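Local coordinates for protein class D beta-lactamase (Fusobacterium nucleatum subsp. polymorphum, PDB 4IED) that probably hydrolyses beta-lactam antibiotics to substituted beta-amino acids, as a class D beta-lactamase, at residues E14-M18 with E245-N249; F31-K37 with D219-A225; F62-I66 with K129-G133; L163-S167 with Q176-K180; K188-I192 with I250-K254. All coordinates share one frame. Where two conformers were deposited one is given. Numbering follows the deposited sequence.

The five contacts span the sheet and the helical part of the beta-lactamase fold. Contact 2 pairs two neighbouring strands of the sheet, first and last in chain order, and holds the magnesium ligand Asp35. Contact 1 joins the first and last helices beside it. The centres of contacts 1 and 2 are about 12 Å apart, and Met18 and Tyr246 pack on Phe31. Contact 5 lays the C-terminal tail against the loop between edge strand 184-187 and strand 192-200. It touches contact 2 through Val252 and Tyr222, and contact 1 through a probable hydrogen bond from Val252 N to Phe247 O, 3.0 Å. Contacts 3 and 4, centres about 12 Å apart, belong to the helical part. Contact 3 involves the helix that follows the carboxylated Lys60. In contact 4, Ser165 meets Ile221.

Contact 1: residues E14-M18 with E245-N249; sequences ENQFM and EYFKN
The start of helix 16-25 meets the C-terminal turn of helix 238-249, pairing the two terminal helices of the fold. The closest CA atoms are those of Met18 and Tyr246, 6.8 Å apart. Asn15, chi1 t, is the N-cap: its OD1 accepts from Met18 N at 2.8 Å. Phe17, chi1 t, points its ring at the opposing helix, Tyr246 CA at its edge and Asn249 OD1 over one face. Phe17 CE2 lies 3.4 Å from Asn249 CB and 3.8 Å from Glu245 O. Met18 is extended beyond chi1 (m, t, t). Met18 CE sits over the face of the Tyr246 ring, 3.8 Å from the centroid, a CH-pi contact. Met18 SD makes an oblique Met-aromatic contact, 5.1 Å from the Tyr246 centroid. Tyr246, chi1 t, presents its ring edge to Asn15, with CE1 3.7 Å from ND2. Water 1 links Asn249 OD1 (3.3 Å) with Asn15 ND2 (3.3 Å, weak). Glu245 turns to salt bridges with Lys25 and Arg24. Met18 and Tyr246 both rest on Val33 of strand 29-35, while Asn15 bonds to Asp42 of strand 40-44.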
# COMPACT_ATOMS: atom_id res chain seq x y z
N GLU A 14 10.14 -21.80 0.95
CA GLU A 14 9.73 -20.80 0.01
C GLU A 14 8.69 -21.40 -0.97
O GLU A 14 8.84 -22.54 -1.36
CB GLU A 14 10.91 -20.32 -0.81
CG GLU A 14 11.79 -19.35 -0.05
CD GLU A 14 12.91 -18.71 -0.89
OE1 GLU A 14 13.43 -19.33 -1.90
OE2 GLU A 14 13.31 -17.61 -0.47
N ASN A 15 7.71 -20.63 -1.39
CA ASN A 15 6.85 -21.00 -2.50
C ASN A 15 7.74 -21.12 -3.76
O ASN A 15 8.46 -20.21 -4.16
CB ASN A 15 5.73 -19.95 -2.68
CG ASN A 15 4.81 -20.29 -3.83
OD1 ASN A 15 5.18 -20.09 -4.98
ND2 ASN A 15 3.62 -20.86 -3.54
N GLN A 16 7.68 -22.26 -4.36
CA GLN A 16 8.57 -22.57 -5.46
C GLN A 16 8.21 -21.81 -6.71
O GLN A 16 9.09 -21.48 -7.46
CB GLN A 16 8.59 -24.11 -5.65
CG GLN A 16 9.37 -24.84 -4.54
CD GLN A 16 10.79 -24.24 -4.28
OE1 GLN A 16 11.76 -24.39 -5.10
NE2 GLN A 16 10.93 -23.56 -3.13
N PHE A 17 6.92 -21.56 -6.97
CA PHE A 17 6.57 -20.74 -8.10
C PHE A 17 7.04 -19.29 -7.93
O PHE A 17 7.62 -18.68 -8.84
CB PHE A 17 5.05 -20.78 -8.35
CG PHE A 17 4.67 -20.17 -9.65
CD1 PHE A 17 5.15 -20.75 -10.83
CD2 PHE A 17 4.01 -19.01 -9.72
CE1 PHE A 17 4.88 -20.18 -12.01
CE2 PHE A 17 3.71 -18.46 -10.93
CZ PHE A 17 4.22 -19.00 -12.06
N MET A 18 6.88 -18.75 -6.75
CA MET A 18 7.42 -17.40 -6.56
C MET A 18 8.95 -17.38 -6.81
O MET A 18 9.50 -16.45 -7.41
CB MET A 18 7.16 -16.92 -5.15
CG MET A 18 5.72 -16.71 -4.81
SD MET A 18 5.54 -16.10 -3.14
CE MET A 18 3.78 -15.88 -3.08
N GLU A 245 1.06 -12.75 -11.97
CA GLU A 245 1.49 -14.05 -12.49
C GLU A 245 1.26 -15.11 -11.41
O GLU A 245 0.79 -16.21 -11.69
CB GLU A 245 2.97 -13.98 -12.97
CG GLU A 245 3.10 -13.27 -14.32
CD GLU A 245 4.48 -13.22 -14.96
OE1 GLU A 245 5.23 -14.22 -14.86
OE2 GLU A 245 4.72 -12.16 -15.67
N TYR A 246 1.57 -14.81 -10.15
CA TYR A 246 1.33 -15.77 -9.09
C TYR A 246 -0.17 -16.05 -8.97
O TYR A 246 -0.59 -17.23 -8.85
CB TYR A 246 1.86 -15.22 -7.73
CG TYR A 246 1.44 -16.07 -6.54
CD1 TYR A 246 2.11 -17.22 -6.28
CD2 TYR A 246 0.37 -15.73 -5.74
CE1 TYR A 246 1.77 -18.11 -5.26
CE2 TYR A 246 -0.03 -16.63 -4.72
CZ TYR A 246 0.68 -17.77 -4.47
OH TYR A 246 0.36 -18.64 -3.43
N PHE A 247 -1.00 -15.01 -8.93
CA PHE A 247 -2.46 -15.26 -8.76
C PHE A 247 -3.11 -15.92 -9.98
O PHE A 247 -4.10 -16.64 -9.79
CB PHE A 247 -3.17 -14.02 -8.30
CG PHE A 247 -2.92 -13.69 -6.86
CD1 PHE A 247 -3.47 -14.52 -5.86
CD2 PHE A 247 -2.24 -12.58 -6.49
CE1 PHE A 247 -3.23 -14.32 -4.57
CE2 PHE A 247 -2.01 -12.35 -5.12
CZ PHE A 247 -2.55 -13.19 -4.18
N LYS A 248 -2.48 -15.83 -11.15
CA LYS A 248 -2.98 -16.58 -12.32
C LYS A 248 -2.57 -18.05 -12.13
O LYS A 248 -3.40 -18.98 -12.41
CB LYS A 248 -2.40 -16.00 -13.60
CG LYS A 248 -3.17 -14.72 -14.05
CD LYS A 248 -2.68 -14.05 -15.28
CE LYS A 248 -1.23 -13.53 -15.25
NZ LYS A 248 -0.81 -13.07 -16.57
N ASN A 249 -1.36 -18.34 -11.62
CA ASN A 249 -0.87 -19.70 -11.37
C ASN A 249 -1.77 -20.51 -10.42
O ASN A 249 -1.96 -21.69 -10.59
CB ASN A 249 0.55 -19.64 -10.77
CG ASN A 249 1.15 -21.03 -10.57
OD1 ASN A 249 1.34 -21.49 -9.44
ND2 ASN A 249 1.48 -21.66 -11.63
O HOH W 1 2.00 -21.90 -6.27

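Contact 2: residues F31-K37 with D219-A225; sequences FVVYDLK and DNIYSFA
Val33 lies at the apolar centre of this antiparallel strand pair, its CG2 4.0 Å from Phe224 CB and its CG1 4.1 Å from Tyr222 CB. Strands 29-35 and 221-229 are the first and last of the sheet along the chain, and their adjacency is characteristic of the serine beta-lactamase and transpeptidase fold. Strand residues 31-35 and 221-225 run antiparallel, 162° between their N-to-C directions, axes 4.6 Å apart at closest approach. Val33, Asp35, Tyr222 and Phe224 point to one face, where helix 238-249 covers Val33 and Phe224. Val32, Tyr34, Ser223 and Ala225 point to the other face, where Tyr34 and Ser223 meet helix 154-165. Phe31, chi1 t, brings CE1 to 4.2 Å from CB of Phe224 (chi1 p). Val32-Ala225 and Tyr34-Ser223 are hydrogen-bonded pairs: Val32 N to Ala225 O 2.9 Å, Ala225 N to Val32 O 3.0 Å, Tyr34 N to Ser223 O 2.8 Å, Ser223 N to Tyr34 O 2.9 Å. Val33-Phe224 and Asp35-Tyr222 are non-hydrogen-bonded pairs. Past the strands, Leu36 N donates to Ile221 O at 3.1 Å. Asn220 bonds at both ends of its amide: ND2 to Asp35 OD1 and OD1 from Lys37 N, each 2.9 Å. Asp35 and Asn38 are known magnesium ligands of this protein, though no ion is bound to them here. At the polar edge, the fully extended Lys37 places NZ 2.8 Å from Asp219 OD2, a salt bridge.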
# COMPACT_ATOMS: atom_id res chain seq x y z
N PHE A 31 8.18 -11.47 -1.47
CA PHE A 31 6.75 -11.51 -1.77
C PHE A 31 6.09 -12.41 -0.72
O PHE A 31 6.56 -13.48 -0.41
CB PHE A 31 6.64 -12.11 -3.17
CG PHE A 31 5.22 -12.13 -3.83
CD1 PHE A 31 4.16 -11.44 -3.36
CD2 PHE A 31 5.03 -12.98 -4.95
CE1 PHE A 31 2.95 -11.50 -4.02
CE2 PHE A 31 3.77 -13.09 -5.57
CZ PHE A 31 2.79 -12.35 -5.06
N VAL A 32 5.03 -11.89 -0.09
CA VAL A 32 4.23 -12.62 0.87
C VAL A 32 2.80 -12.58 0.45
O VAL A 32 2.29 -11.54 0.15
CB VAL A 32 4.36 -11.95 2.27
CG1 VAL A 32 3.59 -12.72 3.31
CG2 VAL A 32 5.82 -11.88 2.64
N VAL A 33 2.18 -13.76 0.52
CA VAL A 33 0.75 -13.88 0.34
C VAL A 33 0.19 -14.64 1.55
O VAL A 33 0.65 -15.71 1.86
CB VAL A 33 0.35 -14.57 -0.96
CG1 VAL A 33 -1.19 -14.82 -1.00
CG2 VAL A 33 0.88 -13.82 -2.18
N TYR A 34 -0.85 -14.07 2.19
CA TYR A 34 -1.60 -14.71 3.30
C TYR A 34 -2.91 -15.19 2.74
O TYR A 34 -3.69 -14.38 2.18
CB TYR A 34 -1.81 -13.81 4.48
CG TYR A 34 -2.64 -14.43 5.61
CD1 TYR A 34 -2.14 -15.48 6.35
CD2 TYR A 34 -3.96 -14.00 5.88
CE1 TYR A 34 -2.91 -16.07 7.35
CE2 TYR A 34 -4.70 -14.55 6.87
CZ TYR A 34 -4.17 -15.54 7.64
OH TYR A 34 -4.90 -16.17 8.62
N ASP A 35 -3.15 -16.50 2.88
CA ASP A 35 -4.41 -17.16 2.51
C ASP A 35 -5.26 -17.32 3.74
O ASP A 35 -4.91 -18.12 4.60
CB ASP A 35 -3.99 -18.50 1.87
CG ASP A 35 -5.16 -19.43 1.50
OD1 ASP A 35 -6.28 -19.33 2.15
OD2 ASP A 35 -4.93 -20.35 0.69
N LEU A 36 -6.31 -16.52 3.81
CA LEU A 36 -7.16 -16.45 5.03
C LEU A 36 -7.81 -17.82 5.30
O LEU A 36 -7.82 -18.33 6.43
CB LEU A 36 -8.23 -15.39 4.89
CG LEU A 36 -9.22 -15.33 6.05
CD1 LEU A 36 -8.59 -14.99 7.38
CD2 LEU A 36 -10.29 -14.33 5.70
N LYS A 37 -8.45 -18.40 4.29
CA LYS A 37 -9.25 -19.63 4.48
C LYS A 37 -8.41 -20.78 5.08
O LYS A 37 -8.80 -21.57 5.95
CB LYS A 37 -9.91 -20.02 3.17
CG LYS A 37 -10.87 -21.14 3.21
CD LYS A 37 -11.38 -21.47 1.80
CE LYS A 37 -12.23 -22.64 1.80
NZ LYS A 37 -12.70 -23.03 0.45
N ASP A 219 -15.05 -17.12 -1.57
CA ASP A 219 -14.86 -17.74 -0.27
C ASP A 219 -13.49 -17.62 0.36
O ASP A 219 -13.21 -18.28 1.34
CB ASP A 219 -15.28 -19.19 -0.19
CG ASP A 219 -14.36 -20.10 -0.99
OD1 ASP A 219 -13.48 -19.54 -1.72
OD2 ASP A 219 -14.49 -21.30 -0.93
N ASN A 220 -12.67 -16.69 -0.12
CA ASN A 220 -11.39 -16.46 0.46
C ASN A 220 -10.92 -15.02 0.25
O ASN A 220 -11.53 -14.23 -0.47
CB ASN A 220 -10.38 -17.44 -0.18
CG ASN A 220 -9.20 -17.77 0.70
OD1 ASN A 220 -8.98 -17.14 1.73
ND2 ASN A 220 -8.43 -18.84 0.31
N ILE A 221 -9.88 -14.67 1.00
CA ILE A 221 -9.18 -13.35 0.86
C ILE A 221 -7.70 -13.64 0.92
O ILE A 221 -7.22 -14.26 1.84
CB ILE A 221 -9.48 -12.35 1.99
CG1 ILE A 221 -10.98 -12.16 2.10
CG2 ILE A 221 -8.78 -11.06 1.73
CD1 ILE A 221 -11.45 -11.30 3.25
N TYR A 222 -6.98 -13.18 -0.13
CA TYR A 222 -5.53 -13.32 -0.25
C TYR A 222 -4.92 -11.97 -0.09
O TYR A 222 -5.07 -11.12 -0.96
CB TYR A 222 -5.14 -13.92 -1.61
CG TYR A 222 -5.82 -15.22 -1.94
CD1 TYR A 222 -7.09 -15.19 -2.52
CD2 TYR A 222 -5.20 -16.47 -1.73
CE1 TYR A 222 -7.78 -16.33 -2.87
CE2 TYR A 222 -5.96 -17.61 -2.00
CZ TYR A 222 -7.22 -17.54 -2.57
OH TYR A 222 -7.99 -18.72 -2.87
N SER A 223 -4.23 -11.74 1.05
CA SER A 223 -3.61 -10.44 1.27
C SER A 223 -2.15 -10.57 0.84
O SER A 223 -1.52 -11.61 1.02
CB SER A 223 -3.65 -10.09 2.72
OG SER A 223 -5.02 -9.81 3.09
N PHE A 224 -1.61 -9.53 0.24
CA PHE A 224 -0.27 -9.66 -0.36
C PHE A 224 0.50 -8.36 -0.25
O PHE A 224 0.03 -7.26 -0.11
CB PHE A 224 -0.34 -10.04 -1.84
CG PHE A 224 -0.93 -8.96 -2.72
CD1 PHE A 224 -0.11 -7.93 -3.27
CD2 PHE A 224 -2.27 -8.98 -3.05
CE1 PHE A 224 -0.64 -6.96 -4.05
CE2 PHE A 224 -2.79 -7.99 -3.86
CZ PHE A 224 -1.98 -6.98 -4.33
N ALA A 225 1.84 -8.59 -0.25
CA ALA A 225 2.90 -7.54 -0.42
C ALA A 225 4.13 -8.03 -1.14
O ALA A 225 4.66 -9.08 -0.75
CB ALA A 225 3.30 -7.00 0.94

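Contact 3: residues F62-I66 with K129-G133; sequences FNTLI and KLNYG
Residues 62-66 form the first turn of helix 62-69, with Ile66 N bonded to Phe62 O at 3.0 Å. Opposite lies the end of helix 108-130, which finishes in a Schellman motif. Asn131 takes positive phi (47/47), and the chain then turns extended at Tyr132 (-78/108). Gly133 also has positive phi, a conformation that favours glycine. The nearest CA atoms, those of Phe62 and Leu130, are 8.7 Å apart, so side chains fill the gap. The contact is a buried, wholly apolar seam in the helical part of the beta-lactamase fold. Leu130 (chi1 m, chi2 t) is its centre: its CD1 lies 4.0 Å from Phe62 CD1 and 4.0 Å from Ile66 CD1, while its CD2 is 4.2 Å from Leu65 CD2. Helix 62-69 follows the carboxylated Lys60, a hallmark of class D enzymes, and Thr64 OG1 bonds to the backbone O of that residue. Leu160 of helix 154-165 touches both Phe62 and Tyr132, and the Tyr132 ring meets Phe59 edge-to-face. Phe62 (chi1 m) and Tyr132 (chi1 t) form an oblique aromatic pair, centroids 5.7 Å apart and planes at 58°, in which Phe62 CD2 comes within 3.6 Å of Tyr132 CE2 at the tyrosine ring edge.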
# COMPACT_ATOMS: atom_id res chain seq x y z
N PHE A 62 -3.30 3.85 4.59
CA PHE A 62 -3.48 4.13 5.96
C PHE A 62 -3.55 5.57 6.35
O PHE A 62 -4.19 5.93 7.34
CB PHE A 62 -2.47 3.28 6.77
CG PHE A 62 -2.72 1.84 6.55
CD1 PHE A 62 -3.76 1.19 7.20
CD2 PHE A 62 -2.00 1.06 5.65
CE1 PHE A 62 -4.08 -0.10 6.93
CE2 PHE A 62 -2.30 -0.24 5.42
CZ PHE A 62 -3.32 -0.84 6.05
N ASN A 63 -2.83 6.47 5.64
CA ASN A 63 -3.00 7.87 5.80
C ASN A 63 -4.51 8.22 5.57
O ASN A 63 -5.09 8.99 6.37
CB ASN A 63 -2.03 8.60 4.83
CG ASN A 63 -1.80 10.06 5.18
OD1 ASN A 63 -2.31 10.64 6.12
ND2 ASN A 63 -0.94 10.74 4.36
N THR A 64 -5.10 7.65 4.53
CA THR A 64 -6.53 7.92 4.29
C THR A 64 -7.40 7.47 5.48
O THR A 64 -8.26 8.24 5.96
CB THR A 64 -7.05 7.11 3.09
OG1 THR A 64 -6.22 7.40 1.91
CG2 THR A 64 -8.50 7.48 2.77
N LEU A 65 -7.08 6.28 6.04
CA LEU A 65 -7.91 5.76 7.17
C LEU A 65 -7.80 6.64 8.36
O LEU A 65 -8.80 6.99 9.00
CB LEU A 65 -7.46 4.36 7.46
CG LEU A 65 -8.19 3.59 8.48
CD1 LEU A 65 -9.69 3.40 8.19
CD2 LEU A 65 -7.56 2.27 8.83
N ILE A 66 -6.59 7.10 8.71
CA ILE A 66 -6.43 7.98 9.82
C ILE A 66 -7.08 9.33 9.58
O ILE A 66 -7.69 9.94 10.47
CB ILE A 66 -4.94 8.20 10.14
CG1 ILE A 66 -4.29 6.86 10.55
CG2 ILE A 66 -4.70 9.22 11.19
CD1 ILE A 66 -2.76 6.83 10.48
N LYS A 129 -2.18 3.22 16.93
CA LYS A 129 -3.43 2.42 16.94
C LYS A 129 -3.33 1.25 15.95
O LYS A 129 -3.81 0.12 16.24
CB LYS A 129 -4.60 3.28 16.66
CG LYS A 129 -5.04 4.09 17.85
CD LYS A 129 -5.84 5.26 17.32
CE LYS A 129 -7.14 4.80 16.81
NZ LYS A 129 -7.98 6.02 16.63
N LEU A 130 -2.72 1.49 14.78
CA LEU A 130 -2.42 0.48 13.81
C LEU A 130 -1.25 -0.43 14.09
O LEU A 130 -1.03 -1.41 13.39
CB LEU A 130 -2.17 1.13 12.42
CG LEU A 130 -3.35 1.80 11.75
CD1 LEU A 130 -2.94 2.83 10.73
CD2 LEU A 130 -4.39 0.81 11.21
N ASN A 131 -0.42 -0.03 15.08
CA ASN A 131 0.86 -0.62 15.31
C ASN A 131 1.67 -0.74 13.97
O ASN A 131 2.23 -1.79 13.66
CB ASN A 131 0.77 -1.98 15.95
CG ASN A 131 2.11 -2.45 16.47
OD1 ASN A 131 2.93 -1.65 16.99
ND2 ASN A 131 2.33 -3.74 16.36
N TYR A 132 1.68 0.35 13.20
CA TYR A 132 2.17 0.40 11.80
C TYR A 132 3.69 0.44 11.75
O TYR A 132 4.34 1.47 12.04
CB TYR A 132 1.61 1.64 11.06
CG TYR A 132 1.91 1.67 9.58
CD1 TYR A 132 3.10 2.11 9.12
CD2 TYR A 132 0.95 1.26 8.62
CE1 TYR A 132 3.37 2.08 7.76
CE2 TYR A 132 1.23 1.26 7.29
CZ TYR A 132 2.44 1.67 6.82
OH TYR A 132 2.69 1.74 5.48
N GLY A 133 4.31 -0.67 11.34
CA GLY A 133 5.74 -0.69 11.20
C GLY A 133 6.46 -0.20 12.43
O GLY A 133 6.09 -0.54 13.56

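Contact 4: residues L163-S167 with Q176-K180; sequences LLSQS and QEQVK
A lysine bonds directly to the carboxyl end of a neighbouring helix: Lys180 NZ donates to the backbone O of Ser165 at 2.9 Å. Helix 154-165 ends here in a Schellman motif and is joined to helix 173-182 by a short loop. Ser167 is the C-prime residue, with positive phi (54/41), and its N donates to Leu164 O at 2.9 Å. That bend brings Ser167 CA to 5.7 Å from Gln176 CA, while the CA atoms of Ser165 and Lys180 are 6.9 Å apart. Lys180 (m, t, p, t) curls at chi3, with CD 3.9 Å from Leu164 O, so that its ammonium group reaches the helix end. Segment 176-180 of helix 173-182 is regular, Lys180 N bonding to Gln176 O at 3.0 Å. The apolar side is set by Leu164 (t, p): CD2 packs 3.9 Å from Val179 CG1, and CD1 lies 3.9 Å from Gln176 CB. Trp214 of strand 208-216 touches Leu164, Ser165 and Lys180, so the helix pair sits against the sheet. Val179 faces Thr64 and Leu68 of helix 62-69. A magnesium ion lies about 5 Å from the Lys180 side chain at the nearest atoms. Two waters complete the polar edge. Water 2 accepts from Lys180 NZ at 3.0 Å and donates to Ser167 OG at 2.8 Å. Water 3 accepts from Ser167 OG at 2.6 Å and donates to Glu177 OE1 at 2.7 Å.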
# COMPACT_ATOMS: atom_id res chain seq x y z
N LEU A 163 -6.44 -7.69 7.99
CA LEU A 163 -7.43 -7.07 8.92
C LEU A 163 -8.34 -6.01 8.21
O LEU A 163 -9.57 -5.98 8.39
CB LEU A 163 -6.76 -6.48 10.14
CG LEU A 163 -6.05 -7.49 11.02
CD1 LEU A 163 -5.14 -6.75 12.03
CD2 LEU A 163 -7.01 -8.45 11.64
N LEU A 164 -7.72 -5.11 7.47
CA LEU A 164 -8.47 -4.09 6.75
C LEU A 164 -9.54 -4.72 5.84
O LEU A 164 -10.68 -4.26 5.80
CB LEU A 164 -7.52 -3.23 5.86
CG LEU A 164 -8.21 -2.13 5.03
CD1 LEU A 164 -9.07 -1.14 5.87
CD2 LEU A 164 -7.20 -1.36 4.20
N SER A 165 -9.17 -5.77 5.12
CA SER A 165 -10.04 -6.40 4.10
C SER A 165 -11.32 -6.99 4.76
O SER A 165 -12.31 -7.16 4.13
CB SER A 165 -9.29 -7.53 3.39
OG SER A 165 -9.08 -8.62 4.25
N GLN A 166 -11.22 -7.28 6.06
CA GLN A 166 -12.36 -7.79 6.87
C GLN A 166 -12.95 -6.73 7.84
O GLN A 166 -13.77 -7.08 8.72
CB GLN A 166 -11.79 -8.93 7.67
CG GLN A 166 -11.26 -10.11 6.84
CD GLN A 166 -10.68 -11.17 7.75
OE1 GLN A 166 -9.48 -11.23 8.10
NE2 GLN A 166 -11.59 -11.92 8.31
N SER A 167 -12.54 -5.48 7.67
CA SER A 167 -13.01 -4.39 8.56
C SER A 167 -12.74 -4.75 10.01
O SER A 167 -13.50 -4.39 10.90
CB SER A 167 -14.47 -4.02 8.30
OG SER A 167 -14.54 -3.46 6.96
N GLN A 176 -13.23 2.10 7.20
CA GLN A 176 -12.57 0.98 6.57
C GLN A 176 -13.21 0.67 5.23
O GLN A 176 -12.52 0.40 4.24
CB GLN A 176 -12.50 -0.25 7.48
CG GLN A 176 -11.75 0.02 8.75
CD GLN A 176 -11.75 -1.14 9.71
OE1 GLN A 176 -12.55 -1.15 10.75
NE2 GLN A 176 -10.97 -2.13 9.43
N GLU A 177 -14.52 0.74 5.17
CA GLU A 177 -15.25 0.45 3.89
C GLU A 177 -14.80 1.42 2.75
O GLU A 177 -14.64 1.03 1.61
CB GLU A 177 -16.78 0.53 4.09
CG GLU A 177 -17.58 -0.20 3.01
CD GLU A 177 -17.18 -1.74 3.03
OE1 GLU A 177 -16.91 -2.33 4.13
OE2 GLU A 177 -17.32 -2.32 1.98
N GLN A 178 -14.69 2.69 3.09
CA GLN A 178 -14.26 3.70 2.18
C GLN A 178 -12.88 3.43 1.65
O GLN A 178 -12.62 3.50 0.43
CB GLN A 178 -14.33 5.07 2.80
CG GLN A 178 -15.69 5.66 2.91
CD GLN A 178 -15.62 6.94 3.61
OE1 GLN A 178 -15.18 7.97 3.10
NE2 GLN A 178 -15.95 6.90 4.87
N VAL A 179 -11.99 2.99 2.54
CA VAL A 179 -10.65 2.71 2.08
C VAL A 179 -10.62 1.46 1.16
O VAL A 179 -9.89 1.40 0.16
CB VAL A 179 -9.67 2.56 3.29
CG1 VAL A 179 -8.27 2.10 2.79
CG2 VAL A 179 -9.56 3.90 4.02
N LYS A 180 -11.44 0.47 1.47
CA LYS A 180 -11.61 -0.64 0.55
C LYS A 180 -12.16 -0.16 -0.79
O LYS A 180 -11.62 -0.55 -1.84
CB LYS A 180 -12.61 -1.66 1.13
CG LYS A 180 -12.13 -2.32 2.45
CD LYS A 180 -13.13 -3.41 2.88
CE LYS A 180 -13.00 -4.64 1.96
NZ LYS A 180 -13.97 -5.71 2.32
O HOH W 2 -15.04 -5.43 5.08
O HOH W 3 -16.59 -1.92 6.75

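Contact 5: residues K188-I192 with I250-K254; sequences KDDFI and INVIK
This is a loop-to-tail contact, apolar on one side and bridged by water on the other. The loop of the beta hairpin formed by strands 184-187 and 192-200 meets the C-terminal residues that follow helix 238-249. In the hairpin, Lys188 N bonds to Phe191 O at 2.9 Å. The helix ends in a Schellman motif with Asn251 at C-prime (61/24), which turns the tail back toward the sheet. Phe191 CA and Ile253 CA are 6.8 Å apart; Asp190 CA and Lys254 CA are 7.0 Å apart. Phe191, chi1 p, inserts its ring beside the tail, with CD2 3.3 Å from Val252 O. Ile253 CG1 sits over the Phe191 face, 4.1 Å from the centroid, as a CH-pi contact, and CG2 is 3.8 Å from Phe191 CZ. Lys254 O lies at the ring edge, 3.5 Å from Phe191 CE2. Ile215 of strand 208-216 touches both Phe191 and Val252. Lys254 NZ turns back to Asn251 O at 3.1 Å. Water 4 joins Asp190 O (2.9 Å), Val252 O (2.7 Å) and Lys254 NZ (2.8 Å). Water 5 joins Asp190 N (3.1 Å) and OD2 (3.0 Å) to Lys254 O (2.9 Å). Between two carboxylates, water 6 donates to Asp190 OD2 at 2.8 Å and to the terminal Lys254 OXT at 2.5 Å.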
# COMPACT_ATOMS: atom_id res chain seq x y z
N LYS A 188 -13.93 -8.36 -11.09
CA LYS A 188 -14.47 -9.37 -12.01
C LYS A 188 -15.46 -10.28 -11.27
O LYS A 188 -15.60 -10.16 -10.04
CB LYS A 188 -13.35 -10.22 -12.66
CG LYS A 188 -12.44 -9.40 -13.61
CD LYS A 188 -13.21 -8.89 -14.86
CE LYS A 188 -12.37 -8.53 -16.10
NZ LYS A 188 -11.43 -7.48 -15.73
N ASP A 189 -16.15 -11.18 -11.98
CA ASP A 189 -17.13 -11.99 -11.33
C ASP A 189 -16.48 -12.83 -10.21
O ASP A 189 -17.14 -13.03 -9.18
CB ASP A 189 -17.85 -12.92 -12.32
CG ASP A 189 -18.75 -12.20 -13.31
OD1 ASP A 189 -19.03 -11.00 -13.12
OD2 ASP A 189 -19.34 -12.92 -14.16
N ASP A 190 -15.32 -13.36 -10.47
CA ASP A 190 -14.73 -14.33 -9.59
C ASP A 190 -13.68 -13.82 -8.62
O ASP A 190 -13.16 -14.58 -7.82
CB ASP A 190 -14.11 -15.46 -10.41
CG ASP A 190 -15.12 -16.16 -11.32
OD1 ASP A 190 -16.21 -16.49 -10.85
OD2 ASP A 190 -14.76 -16.42 -12.49
N PHE A 191 -13.35 -12.54 -8.72
CA PHE A 191 -12.40 -11.97 -7.77
C PHE A 191 -12.50 -10.44 -7.84
O PHE A 191 -12.96 -9.89 -8.85
CB PHE A 191 -10.93 -12.38 -8.14
CG PHE A 191 -10.44 -11.76 -9.38
CD1 PHE A 191 -9.72 -10.58 -9.34
CD2 PHE A 191 -10.58 -12.40 -10.59
CE1 PHE A 191 -9.30 -10.01 -10.52
CE2 PHE A 191 -10.18 -11.80 -11.80
CZ PHE A 191 -9.51 -10.63 -11.71
N ILE A 192 -12.06 -9.77 -6.79
CA ILE A 192 -11.86 -8.31 -6.80
C ILE A 192 -10.47 -8.05 -6.15
O ILE A 192 -10.17 -8.51 -5.04
CB ILE A 192 -12.99 -7.57 -6.06
CG1 ILE A 192 -12.78 -6.09 -6.25
CG2 ILE A 192 -13.17 -7.95 -4.67
CD1 ILE A 192 -13.97 -5.31 -5.80
N ILE A 250 -2.34 -19.82 -9.46
CA ILE A 250 -3.19 -20.42 -8.49
C ILE A 250 -4.69 -20.21 -8.80
O ILE A 250 -5.57 -20.51 -7.99
CB ILE A 250 -2.87 -20.11 -7.03
CG1 ILE A 250 -3.04 -18.65 -6.69
CG2 ILE A 250 -1.46 -20.51 -6.64
CD1 ILE A 250 -3.20 -18.42 -5.20
N ASN A 251 -4.96 -19.77 -10.05
CA ASN A 251 -6.33 -19.69 -10.57
C ASN A 251 -7.30 -18.77 -9.81
O ASN A 251 -8.44 -18.91 -9.92
CB ASN A 251 -6.85 -21.12 -10.68
CG ASN A 251 -6.06 -21.92 -11.76
OD1 ASN A 251 -6.27 -21.61 -12.97
ND2 ASN A 251 -5.17 -22.95 -11.40
N VAL A 252 -6.74 -17.78 -9.10
CA VAL A 252 -7.49 -16.74 -8.46
C VAL A 252 -7.93 -15.67 -9.48
O VAL A 252 -9.06 -15.17 -9.51
CB VAL A 252 -6.69 -16.17 -7.26
CG1 VAL A 252 -7.36 -14.90 -6.71
CG2 VAL A 252 -6.59 -17.23 -6.16
N ILE A 253 -6.94 -15.24 -10.32
CA ILE A 253 -7.22 -14.40 -11.47
C ILE A 253 -7.46 -15.34 -12.62
O ILE A 253 -6.66 -16.24 -12.88
CB ILE A 253 -6.12 -13.35 -11.74
CG1 ILE A 253 -6.01 -12.39 -10.60
CG2 ILE A 253 -6.41 -12.49 -12.94
CD1 ILE A 253 -4.77 -11.45 -10.70
N LYS A 254 -8.66 -15.17 -13.22
CA LYS A 254 -9.50 -16.20 -13.85
C LYS A 254 -10.76 -15.53 -14.35
O LYS A 254 -11.19 -14.50 -13.78
CB LYS A 254 -9.86 -17.24 -12.78
CG LYS A 254 -11.10 -18.01 -12.96
CD LYS A 254 -11.16 -19.13 -11.93
CE LYS A 254 -12.22 -18.86 -10.87
NZ LYS A 254 -11.54 -19.01 -9.57
OXT LYS A 254 -11.43 -15.93 -15.33
O HOH W 4 -11.14 -16.53 -8.41
O HOH W 5 -13.87 -13.66 -13.18
O HOH W 6 -13.53 -17.27 -14.81